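Local coordinates for protein ectonucleotide pyrophosphatase/phosphodiesterase family member 5 (Mus musculus, PDB 5VEO) that probably hydrolyses phosphodiester bonds in a restricted range of nucleotides, as a zinc-dependent ectoenzyme of the nucleotide pyrophosphatase/phosphodiesterase family, at residues 80-84 / 85-89; 188-191 / 192-196; 211-214 / 215-218; 280-284 / 285-289. The protein carries 1 engineered substitution. All coordinates share one frame; numbering follows the deposited sequence. Where two conformers were deposited one is given.

Contact 1. Residues 80-84 / 85-89; sequences DMFDP and ILNKS. With FUC (alpha-L-fucopyranose), chain C; NAG (2-acetamido-2-deoxy-beta-D-glucopyranose), chain B.
Asp83 reaches forward with its carboxylate into the turn of a beta hairpin and takes up two backbone N-H groups there, those of Ile85 and Leu86, with one oxygen. OD2 of Asp83 accepts from N of Ile85 at 2.8 Å, nearly in line with its C-O bond but bent at the hydrogen, and from N of Leu86 at 3.0 Å, a nearly straight bond whose donor stands well above the carboxylate plane. The first torsion, with CG opposite the backbone N (chi1 -176°), carries the carboxylate to the turn, where CG of Leu86 lies 3.6 Å from CG of Asp83. An asparagine here would probably hold the turn less firmly and would leave Arg298, the salt-bridge partner of OD1, without this countercharge. Behind the turn the strands pair through N of Asp83 and O of Lys88 at 2.9 Å, with a longer return bond from N of Lys88 to O of Asp83. Asn87 and Lys88 both face Asp83, a G1 beta bulge, and Asn87 has the positive phi of that motif.

Asn87 is glycosylated: its ND2 is bonded to C1 of N-acetylglucosamine, while OD1 meets the edge of the Phe82 ring, 3.4 Å from CE1, with amide and ring almost perpendicular. The glycan folds back over the strand, and its fucose takes N of Ser89 on O3 and pairs O4 with OG of Ser89 at 2.6 Å. A water joins that hydroxyl to O of Met81. The hairpin of strands 80-83 and 88-91 continues with backbone bonds between Met81 and Phe90, while Met81 rests on Phe102 and Phe82 on Ile250, both in loops.

Contact 2. Residues 188-191 / 192-196; sequences PLMG and SVISD
Gly191 bonds to Ser195 and Met190 to Ile194, each through its carbonyl, near the start of helix 190-210. O of Gly191 receives N of Ser195 at 2.9 Å, with the donor tilted 21° from the carbonyl plane. O of Met190 is met almost head-on by N of Ile194 at 3.0 Å, and N of Val193 adds a weak bond to the same oxygen.

The Met190 side chain leaves the backbone away from the residues that follow, but bends at chi2 and chi3. Its terminal methyl consequently returns alongside Val193, CE lying 3.7 Å from CG1, and the two side chains point the same way. CG1 of Val193 occupies the position between its own backbone N and carbonyl carbon (chi1 68°), which also brings it against O of Met190. Ile194 makes a looser contact, its CD1 4.3 Å from CB of Met190. Val183 of helix 177-183 and Tyr28 pack on Met190, while Thr179 of that helix touches Val193.

Ser192, on the exposed side, contributes a weak bond from its N to O of Leu189, and its OG shares a water with O of Pro188, the water donating to that carbonyl at 2.6 Å. This part of the helix thus has two chemistries: an apolar flank of methionine, valine and isoleucine packed into the protein, and a polar flank where water helps to satisfy the carbonyl of Pro188.

Contact 3. Residues 211-214 / 215-218; sequences AKLW and NNVN
Leu213 and Val217 form the tight side of this turn, CB of Leu213 lying 3.8 Å from CG2 of Val217 where the two buried side chains cross. The carbonyl of Leu213 ties the backbone beneath them: its O accepts N of Asn216 at 3.0 Å, from well above the carbonyl plane, and a weak bond from N of Val217. A water above one face of the buried Trp214 indole, toward its rim, lies within bonding distance of both O of Trp214 and O of Val217.

Asn216 closes the turn with its amide. Its CG stands between the backbone N and carbonyl carbon (chi1 43°), which swings ND2 back to O of Lys212 at 3.0 Å. The bond is nearly straight, 171° at the hydrogen, and the acceptor lies in the amide plane, while OD1 bonds to Lys15. A leucine in its place would probably leave O of Lys212 and the ammonium of Lys15 without these partners.

The exposed side, that of Asn215 and Lys212, is looser. The Asn215 amide lies obliquely to the indole, its ND2 3.6 Å from CD1 of Trp214, with the two planes 63° apart, and the Lys212 side chain leads away.

The turn joins helix 190-210, ended by a Schellman motif with Lys212 as its C-prime residue, to strand 218-222 of the central sheet. Leu213 packs on Ile157 and Phe160 of helix 149-160 and on Leu208; Trp214 also reaches Leu208, stacks with His341 and makes a cation-pi contact with Lys209.

Contact 4. Residues 280-284 / 285-289; sequences TVYKK and EEIPE
Lys283 and Glu286 are joined where strand 279-283, an outermost strand of a four-stranded antiparallel sheet, breaks into a short 3-10 turn and the chain changes course by about 120°. N of Glu286 bonds to O of Lys283 at 2.8 Å and N of Ile287 to O of Lys284 at 3.2 Å, each donor well above the plane of its carbonyl. These two successive bonds, each to the third residue back, mark the 3-10 turn.

The Glu286 side chain, in the conformer described of its two, reaches back to the strand. Its CG is placed between the backbone N and carbonyl carbon (chi1 59°) and the chain beyond is extended, which delivers OE2 to N of Lys283 at 2.9 Å, from above the carboxylate plane. The carboxylate thereby occupies a backbone N-H at the strand's end. CD of Glu286 also lies 3.6 Å from CB of Lys283, whose long chain leads away to a cation-pi contact with Tyr269 of helix 265-272.

Lys284 and Glu285 run side by side, and in one of the two lysine conformers a bend at the last torsion brings NZ to OE2 of Glu285 at 3.0 Å, on the syn side of the carboxylate but somewhat out of its plane. That ammonium also bonds to O of Lys294 in the later loop. Ile287, which packs on Val303 of the adjoining strand 302-306, sets CG1 3.8 Å from CB of Tyr282. Beyond it the Pro288 and Tyr282 side chains cross at about a right angle in a CH-pi contact, CD of Pro288 standing over one face of the tyrosine, 3.7 Å from the ring centroid and 20° off its normal.

The four contacts follow one another along the chain without touching. Contact 2 lies at the beginning of helix 190-210 and contact 3 just past its end, with centres 28 Å apart; contact 3 leads into the central sheet. Contacts 1 and 4 form the other pair, with centres 20 Å and nearest atoms about 8 Å apart. Contact 1 lies across the chain's centre from contacts 2 and 3, and contact 4 from contact 3. None supplies a zinc ligand. The side chain of Met190 in contact 2 is about 11 Å from a zinc ion. Those of Ile85 in contact 1 and Lys283 in contact 4 are about 10 and 11 Å from a bound AMP, which does not place either contact in the active site.

Contact 1. Residues 80-84 / 85-89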
loop_
_atom_site.group_PDB
_atom_site.type_symbol
_atom_site.label_atom_id
_atom_site.label_comp_id
_atom_site.label_asym_id
_atom_site.label_seq_id
_atom_site.Cartn_x
_atom_site.Cartn_y
_atom_site.Cartn_z
ATOM N N ASP A 80 8.855 4.438 7.418
ATOM C CA ASP A 80 9.982 5.030 8.131
ATOM C C ASP A 80 11.036 3.952 8.274
ATOM O O ASP A 80 10.763 2.894 8.850
ATOM C CB ASP A 80 9.564 5.562 9.500
ATOM C CG ASP A 80 8.674 6.769 9.387
ATOM O OD1 ASP A 80 7.446 6.593 9.370
ATOM O OD2 ASP A 80 9.199 7.892 9.288
ATOM N N MET A 81 12.221 4.213 7.730
ATOM C CA MET A 81 13.284 3.222 7.659
ATOM C C MET A 81 14.618 3.857 8.002
ATOM O O MET A 81 14.814 5.070 7.882
ATOM C CB MET A 81 13.435 2.629 6.263
ATOM C CG MET A 81 12.255 1.877 5.746
ATOM S SD MET A 81 12.599 1.234 4.099
ATOM C CE MET A 81 12.200 2.637 3.065
ATOM N N PHE A 82 15.557 2.996 8.364
ATOM C CA PHE A 82 16.954 3.374 8.500
ATOM C C PHE A 82 17.778 2.295 7.823
ATOM O O PHE A 82 17.653 1.108 8.154
ATOM C CB PHE A 82 17.366 3.527 9.962
ATOM C CG PHE A 82 18.851 3.745 10.146
ATOM C CD1 PHE A 82 19.460 4.879 9.637
ATOM C CD2 PHE A 82 19.627 2.805 10.788
ATOM C CE1 PHE A 82 20.837 5.089 9.795
ATOM C CE2 PHE A 82 21.017 3.005 10.932
ATOM C CZ PHE A 82 21.596 4.145 10.443
ATOM N N ASP A 83 18.615 2.715 6.874
ATOM C CA ASP A 83 19.500 1.792 6.189
ATOM C C ASP A 83 20.896 1.939 6.784
ATOM O O ASP A 83 21.517 3.006 6.641
ATOM C CB ASP A 83 19.509 2.061 4.682
ATOM C CG ASP A 83 20.339 1.050 3.915
ATOM O OD1 ASP A 83 19.874 0.555 2.864
ATOM O OD2 ASP A 83 21.467 0.747 4.361
ATOM N N PRO A 84 21.404 0.926 7.491
ATOM C CA PRO A 84 22.668 1.078 8.214
ATOM C C PRO A 84 23.883 1.039 7.307
ATOM O O PRO A 84 24.975 1.453 7.737
ATOM C CB PRO A 84 22.643 -0.114 9.171
ATOM C CG PRO A 84 21.882 -1.153 8.406
ATOM C CD PRO A 84 20.781 -0.387 7.739
ATOM N N ILE A 85 23.729 0.544 6.080
ATOM C CA ILE A 85 24.826 0.541 5.117
ATOM C C ILE A 85 24.964 1.916 4.478
ATOM O O ILE A 85 26.071 2.449 4.348
ATOM C CB ILE A 85 24.600 -0.548 4.054
ATOM C CG1 ILE A 85 24.415 -1.930 4.706
ATOM C CG2 ILE A 85 25.726 -0.526 3.035
ATOM C CD1 ILE A 85 25.435 -2.297 5.756
ATOM N N LEU A 86 23.842 2.510 4.077
ATOM C CA LEU A 86 23.830 3.876 3.577
ATOM C C LEU A 86 24.032 4.900 4.680
ATOM O O LEU A 86 24.421 6.035 4.388
ATOM C CB LEU A 86 22.497 4.163 2.888
ATOM C CG LEU A 86 22.101 3.265 1.721
ATOM C CD1 LEU A 86 20.733 3.672 1.194
ATOM C CD2 LEU A 86 23.140 3.349 0.628
ATOM N N ASN A 87 23.769 4.521 5.930
ATOM C CA ASN A 87 23.608 5.455 7.043
ATOM C C ASN A 87 22.667 6.598 6.661
ATOM O O ASN A 87 22.972 7.785 6.802
ATOM C CB ASN A 87 24.950 5.990 7.539
ATOM C CG ASN A 87 24.781 6.866 8.749
ATOM O OD1 ASN A 87 23.856 6.658 9.552
ATOM N ND2 ASN A 87 25.658 7.861 8.890
ATOM N N LYS A 88 21.469 6.220 6.209
ATOM C CA LYS A 88 20.463 7.177 5.787
ATOM C C LYS A 88 19.100 6.739 6.280
ATOM O O LYS A 88 18.786 5.549 6.266
ATOM C CB LYS A 88 20.396 7.296 4.267
ATOM C CG LYS A 88 21.640 7.912 3.627
ATOM C CD LYS A 88 21.785 9.380 3.967
ATOM C CE LYS A 88 22.945 9.985 3.184
ATOM N NZ LYS A 88 23.536 11.178 3.836
ATOM N N SER A 89 18.297 7.717 6.662
ATOM C CA SER A 89 16.897 7.540 7.000
ATOM C C SER A 89 15.982 7.859 5.817
ATOM O O SER A 89 16.310 8.650 4.926
ATOM C CB SER A 89 16.530 8.443 8.178
ATOM O OG SER A 89 17.152 8.010 9.362
HETATM C C1 FUC C . 21.713 11.908 9.690
HETATM C C2 FUC C . 20.588 11.793 8.670
HETATM C C3 FUC C . 20.557 10.406 8.087
HETATM C C4 FUC C . 20.396 9.394 9.222
HETATM C C5 FUC C . 21.546 9.569 10.214
HETATM C C6 FUC C . 21.393 8.712 11.457
HETATM O O2 FUC C . 20.743 12.719 7.645
HETATM O O3 FUC C . 19.440 10.299 7.211
HETATM O O4 FUC C . 19.133 9.608 9.870
HETATM O O5 FUC C . 21.628 10.916 10.679
HETATM C C1 NAG B . 25.568 8.806 9.965
HETATM C C2 NAG B . 26.910 9.150 10.589
HETATM C C3 NAG B . 26.726 10.186 11.695
HETATM C C4 NAG B . 25.923 11.379 11.189
HETATM C C5 NAG B . 24.663 10.959 10.437
HETATM C C6 NAG B . 24.045 12.128 9.711
HETATM C C7 NAG B . 28.581 7.359 10.512
HETATM C C8 NAG B . 29.088 6.111 11.165
HETATM N N2 NAG B . 27.539 7.948 11.108
HETATM O O3 NAG B . 28.002 10.642 12.144
HETATM O O4 NAG B . 25.470 12.154 12.288
HETATM O O5 NAG B . 24.974 9.980 9.440
HETATM O O6 NAG B . 22.923 11.745 8.929
HETATM O O7 NAG B . 29.092 7.816 9.492
HETATM O O HOH W 1 15.433 6.427 10.457
#

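Contact 2. Residues 188-191 / 192-196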
loop_
_atom_site.group_PDB
_atom_site.type_symbol
_atom_site.label_atom_id
_atom_site.label_comp_id
_atom_site.label_asym_id
_atom_site.label_seq_id
_atom_site.Cartn_x
_atom_site.Cartn_y
_atom_site.Cartn_z
ATOM N N PRO A 188 -19.387 5.685 13.203
ATOM C CA PRO A 188 -20.448 5.988 12.236
ATOM C C PRO A 188 -20.063 7.106 11.277
ATOM O O PRO A 188 -20.681 7.237 10.208
ATOM C CB PRO A 188 -21.649 6.369 13.120
ATOM C CG PRO A 188 -21.141 6.574 14.470
ATOM C CD PRO A 188 -19.766 5.959 14.591
ATOM N N LEU A 189 -19.037 7.896 11.603
ATOM C CA LEU A 189 -18.552 8.908 10.672
ATOM C C LEU A 189 -17.885 8.312 9.434
ATOM O O LEU A 189 -17.696 9.034 8.453
ATOM C CB LEU A 189 -17.581 9.850 11.385
ATOM C CG LEU A 189 -18.120 10.591 12.610
ATOM C CD1 LEU A 189 -17.037 11.390 13.282
ATOM C CD2 LEU A 189 -19.193 11.525 12.190
ATOM N N MET A 190 -17.539 7.022 9.439
ATOM C CA MET A 190 -16.895 6.424 8.268
ATOM C C MET A 190 -17.822 6.375 7.072
ATOM O O MET A 190 -17.354 6.393 5.931
ATOM C CB MET A 190 -16.440 4.999 8.555
ATOM C CG MET A 190 -15.196 4.870 9.287
ATOM S SD MET A 190 -13.763 5.727 8.638
ATOM C CE MET A 190 -13.371 4.993 7.053
ATOM N N GLY A 191 -19.126 6.223 7.311
ATOM C CA GLY A 191 -20.054 6.139 6.202
ATOM C C GLY A 191 -19.905 7.307 5.250
ATOM O O GLY A 191 -19.953 7.137 4.026
ATOM N N SER A 192 -19.712 8.508 5.803
ATOM C CA SER A 192 -19.600 9.720 4.998
ATOM C C SER A 192 -18.415 9.659 4.037
ATOM O O SER A 192 -18.528 10.049 2.864
ATOM C CB SER A 192 -19.478 10.936 5.919
ATOM O OG SER A 192 -20.562 10.977 6.835
ATOM N N VAL A 193 -17.257 9.200 4.518
ATOM C CA VAL A 193 -16.083 9.210 3.655
ATOM C C VAL A 193 -16.171 8.085 2.638
ATOM O O VAL A 193 -15.773 8.261 1.483
ATOM C CB VAL A 193 -14.768 9.170 4.460
ATOM C CG1 VAL A 193 -14.552 7.891 5.157
ATOM C CG2 VAL A 193 -13.582 9.393 3.522
ATOM N N ILE A 194 -16.710 6.923 3.030
ATOM C CA ILE A 194 -16.893 5.844 2.058
ATOM C C ILE A 194 -17.872 6.276 0.961
ATOM O O ILE A 194 -17.639 6.036 -0.234
ATOM C CB ILE A 194 -17.335 4.544 2.759
ATOM C CG1 ILE A 194 -16.235 4.063 3.731
ATOM C CG2 ILE A 194 -17.652 3.476 1.702
ATOM C CD1 ILE A 194 -16.694 3.064 4.765
ATOM N N SER A 195 -18.978 6.918 1.342
ATOM C CA SER A 195 -19.917 7.428 0.342
ATOM C C SER A 195 -19.233 8.415 -0.595
ATOM O O SER A 195 -19.469 8.404 -1.813
ATOM C CB SER A 195 -21.104 8.109 1.026
ATOM O OG SER A 195 -21.928 7.194 1.712
ATOM N N ASP A 196 -18.367 9.262 -0.050
ATOM C CA ASP A 196 -17.670 10.226 -0.888
ATOM C C ASP A 196 -16.707 9.550 -1.854
ATOM O O ASP A 196 -16.595 9.963 -3.018
ATOM C CB ASP A 196 -16.914 11.225 -0.044
ATOM C CG ASP A 196 -16.288 12.307 -0.912
ATOM O OD1 ASP A 196 -17.040 13.119 -1.487
ATOM O OD2 ASP A 196 -15.064 12.316 -1.067
HETATM O O HOH W 2 -21.357 8.816 8.285
#

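Contact 3. Residues 211-214 / 215-218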
loop_
_atom_site.group_PDB
_atom_site.type_symbol
_atom_site.label_atom_id
_atom_site.label_comp_id
_atom_site.label_asym_id
_atom_site.label_seq_id
_atom_site.Cartn_x
_atom_site.Cartn_y
_atom_site.Cartn_z
ATOM N N ALA A 211 -14.590 10.520 -22.286
ATOM C CA ALA A 211 -13.384 10.477 -23.105
ATOM C C ALA A 211 -13.305 9.249 -24.013
ATOM O O ALA A 211 -12.279 9.045 -24.666
ATOM C CB ALA A 211 -12.135 10.524 -22.214
ATOM N N LYS A 212 -14.361 8.438 -24.080
ATOM C CA LYS A 212 -14.386 7.247 -24.932
ATOM C C LYS A 212 -13.275 6.274 -24.560
ATOM O O LYS A 212 -12.688 5.612 -25.409
ATOM C CB LYS A 212 -14.302 7.642 -26.416
ATOM C CG LYS A 212 -15.397 8.585 -26.788
ATOM C CD LYS A 212 -15.400 8.905 -28.288
ATOM C CE LYS A 212 -15.966 10.297 -28.543
ATOM N NZ LYS A 212 -16.373 10.529 -29.976
ATOM N N LEU A 213 -12.993 6.174 -23.256
ATOM C CA LEU A 213 -12.012 5.244 -22.731
ATOM C C LEU A 213 -12.627 4.113 -21.921
ATOM O O LEU A 213 -11.946 3.113 -21.680
ATOM C CB LEU A 213 -11.019 5.963 -21.805
ATOM C CG LEU A 213 -10.131 7.049 -22.433
ATOM C CD1 LEU A 213 -9.451 7.826 -21.327
ATOM C CD2 LEU A 213 -9.112 6.383 -23.294
ATOM N N TRP A 214 -13.889 4.242 -21.515
ATOM C CA TRP A 214 -14.482 3.293 -20.573
ATOM C C TRP A 214 -14.402 1.857 -21.080
ATOM O O TRP A 214 -14.126 0.934 -20.310
ATOM C CB TRP A 214 -15.930 3.692 -20.300
ATOM C CG TRP A 214 -16.687 2.722 -19.461
ATOM C CD1 TRP A 214 -17.744 1.950 -19.853
ATOM C CD2 TRP A 214 -16.454 2.420 -18.076
ATOM N NE1 TRP A 214 -18.186 1.180 -18.793
ATOM C CE2 TRP A 214 -17.410 1.454 -17.694
ATOM C CE3 TRP A 214 -15.526 2.868 -17.128
ATOM C CZ2 TRP A 214 -17.462 0.924 -16.395
ATOM C CZ3 TRP A 214 -15.579 2.342 -15.838
ATOM C CH2 TRP A 214 -16.539 1.380 -15.487
ATOM N N ASN A 215 -14.670 1.621 -22.356
ATOM C CA ASN A 215 -14.615 0.246 -22.819
ATOM C C ASN A 215 -13.306 -0.133 -23.506
ATOM O O ASN A 215 -13.239 -1.198 -24.120
ATOM C CB ASN A 215 -15.836 -0.031 -23.714
ATOM C CG ASN A 215 -17.079 -0.268 -22.875
ATOM O OD1 ASN A 215 -17.072 -1.125 -21.961
ATOM N ND2 ASN A 215 -18.118 0.527 -23.102
ATOM N N ASN A 216 -12.238 0.666 -23.386
ATOM C CA ASN A 216 -10.935 0.213 -23.865
ATOM C C ASN A 216 -9.804 0.431 -22.876
ATOM O O ASN A 216 -8.633 0.281 -23.258
ATOM C CB ASN A 216 -10.546 0.872 -25.198
ATOM C CG ASN A 216 -10.840 2.332 -25.236
ATOM O OD1 ASN A 216 -9.963 3.166 -25.011
ATOM N ND2 ASN A 216 -12.087 2.662 -25.524
ATOM N N VAL A 217 -10.103 0.821 -21.642
ATOM C CA VAL A 217 -9.122 0.856 -20.564
ATOM C C VAL A 217 -9.553 -0.188 -19.558
ATOM O O VAL A 217 -10.735 -0.260 -19.230
ATOM C CB VAL A 217 -9.057 2.238 -19.897
ATOM C CG1 VAL A 217 -8.227 2.175 -18.601
ATOM C CG2 VAL A 217 -8.505 3.274 -20.874
ATOM N N ASN A 218 -8.616 -1.006 -19.099
ATOM C CA ASN A 218 -8.871 -1.923 -17.988
ATOM C C ASN A 218 -8.650 -1.142 -16.699
ATOM O O ASN A 218 -7.510 -0.782 -16.382
ATOM C CB ASN A 218 -7.950 -3.130 -18.079
ATOM C CG ASN A 218 -8.242 -3.976 -19.311
ATOM O OD1 ASN A 218 -9.251 -4.663 -19.364
ATOM N ND2 ASN A 218 -7.384 -3.876 -20.321
HETATM O O HOH W 3 -12.901 0.566 -17.854
#

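Contact 4. Residues 280-284 / 285-289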
loop_
_atom_site.group_PDB
_atom_site.type_symbol
_atom_site.label_atom_id
_atom_site.label_comp_id
_atom_site.label_asym_id
_atom_site.label_seq_id
_atom_site.Cartn_x
_atom_site.Cartn_y
_atom_site.Cartn_z
ATOM N N THR A 280 4.499 -8.822 20.637
ATOM C CA THR A 280 5.361 -9.962 20.362
ATOM C C THR A 280 6.692 -9.441 19.844
ATOM O O THR A 280 6.759 -8.811 18.776
ATOM C CB THR A 280 4.724 -10.931 19.371
ATOM O OG1 THR A 280 3.464 -11.375 19.882
ATOM C CG2 THR A 280 5.633 -12.142 19.142
ATOM N N VAL A 281 7.754 -9.722 20.590
ATOM C CA VAL A 281 9.081 -9.193 20.295
ATOM C C VAL A 281 9.879 -10.254 19.546
ATOM O O VAL A 281 10.105 -11.356 20.071
ATOM C CB VAL A 281 9.803 -8.770 21.583
ATOM C CG1 VAL A 281 11.180 -8.214 21.259
ATOM C CG2 VAL A 281 8.968 -7.748 22.363
ATOM N N TYR A 282 10.354 -9.911 18.350
ATOM C CA TYR A 282 11.161 -10.810 17.535
ATOM C C TYR A 282 12.577 -10.271 17.374
ATOM O O TYR A 282 12.769 -9.109 17.028
ATOM C CB TYR A 282 10.564 -10.982 16.138
ATOM C CG TYR A 282 9.168 -11.538 16.080
ATOM C CD1 TYR A 282 8.927 -12.906 16.168
ATOM C CD2 TYR A 282 8.085 -10.693 15.902
ATOM C CE1 TYR A 282 7.627 -13.403 16.104
ATOM C CE2 TYR A 282 6.804 -11.176 15.838
ATOM C CZ TYR A 282 6.577 -12.527 15.929
ATOM O OH TYR A 282 5.283 -12.985 15.858
ATOM N N LYS A 283 13.575 -11.120 17.572
ATOM C CA LYS A 283 14.860 -10.830 16.956
ATOM C C LYS A 283 14.713 -10.944 15.453
ATOM O O LYS A 283 13.937 -11.747 14.956
ATOM C CB LYS A 283 15.937 -11.802 17.448
ATOM C CG LYS A 283 16.033 -11.854 18.923
ATOM C CD LYS A 283 17.199 -12.756 19.357
ATOM C CE LYS A 283 17.230 -12.902 20.862
ATOM N NZ LYS A 283 18.099 -14.046 21.301
ATOM N N LYS A 284 15.472 -10.131 14.724
ATOM C CA LYS A 284 15.366 -10.114 13.265
ATOM C C LYS A 284 15.344 -11.523 12.682
ATOM O O LYS A 284 14.480 -11.860 11.866
ATOM C CB LYS A 284 16.525 -9.304 12.676
ATOM C CG LYS A 284 16.574 -9.213 11.151
ATOM C CD LYS A 284 17.737 -8.313 10.757
ATOM C CE LYS A 284 17.930 -8.141 9.255
ATOM N NZ LYS A 284 18.316 -9.408 8.573
ATOM N N GLU A 285 16.296 -12.365 13.066
ATOM C CA GLU A 285 16.345 -13.638 12.361
ATOM C C GLU A 285 15.254 -14.609 12.812
ATOM O O GLU A 285 15.105 -15.659 12.186
ATOM C CB GLU A 285 17.751 -14.255 12.476
ATOM C CG GLU A 285 18.895 -13.331 11.925
ATOM C CD GLU A 285 18.706 -12.805 10.483
ATOM O OE1 GLU A 285 18.053 -13.464 9.646
ATOM O OE2 GLU A 285 19.244 -11.713 10.181
ATOM N N GLU A 286 14.432 -14.264 13.814
ATOM C CA GLU A 286 13.300 -15.104 14.198
ATOM C C GLU A 286 11.970 -14.551 13.701
ATOM O O GLU A 286 10.914 -15.104 14.023
ATOM C CB GLU A 286 13.264 -15.318 15.712
ATOM C CG GLU A 286 13.167 -14.088 16.526
ATOM C CD GLU A 286 13.473 -14.343 17.973
ATOM O OE1 GLU A 286 14.300 -15.240 18.264
ATOM O OE2 GLU A 286 12.901 -13.638 18.815
ATOM N N ILE A 287 11.991 -13.504 12.881
ATOM C CA ILE A 287 10.732 -12.977 12.351
ATOM C C ILE A 287 10.043 -14.060 11.521
ATOM O O ILE A 287 10.712 -14.766 10.736
ATOM C CB ILE A 287 10.994 -11.710 11.517
ATOM C CG1 ILE A 287 11.439 -10.576 12.438
ATOM C CG2 ILE A 287 9.776 -11.328 10.685
ATOM C CD1 ILE A 287 11.987 -9.356 11.721
ATOM N N PRO A 288 8.733 -14.247 11.654
ATOM C CA PRO A 288 8.032 -15.280 10.879
ATOM C C PRO A 288 8.322 -15.243 9.386
ATOM O O PRO A 288 8.196 -14.199 8.731
ATOM C CB PRO A 288 6.561 -14.969 11.164
ATOM C CG PRO A 288 6.584 -14.418 12.553
ATOM C CD PRO A 288 7.835 -13.582 12.613
ATOM N N GLU A 289 8.654 -16.421 8.838
ATOM C CA GLU A 289 8.938 -16.554 7.407
ATOM C C GLU A 289 7.764 -16.105 6.554
ATOM O O GLU A 289 7.960 -15.565 5.457
ATOM C CB GLU A 289 9.286 -18.003 7.065
ATOM C CG GLU A 289 10.605 -18.426 7.612
ATOM C CD GLU A 289 11.758 -17.735 6.920
ATOM O OE1 GLU A 289 11.606 -17.354 5.739
ATOM O OE2 GLU A 289 12.813 -17.565 7.565
#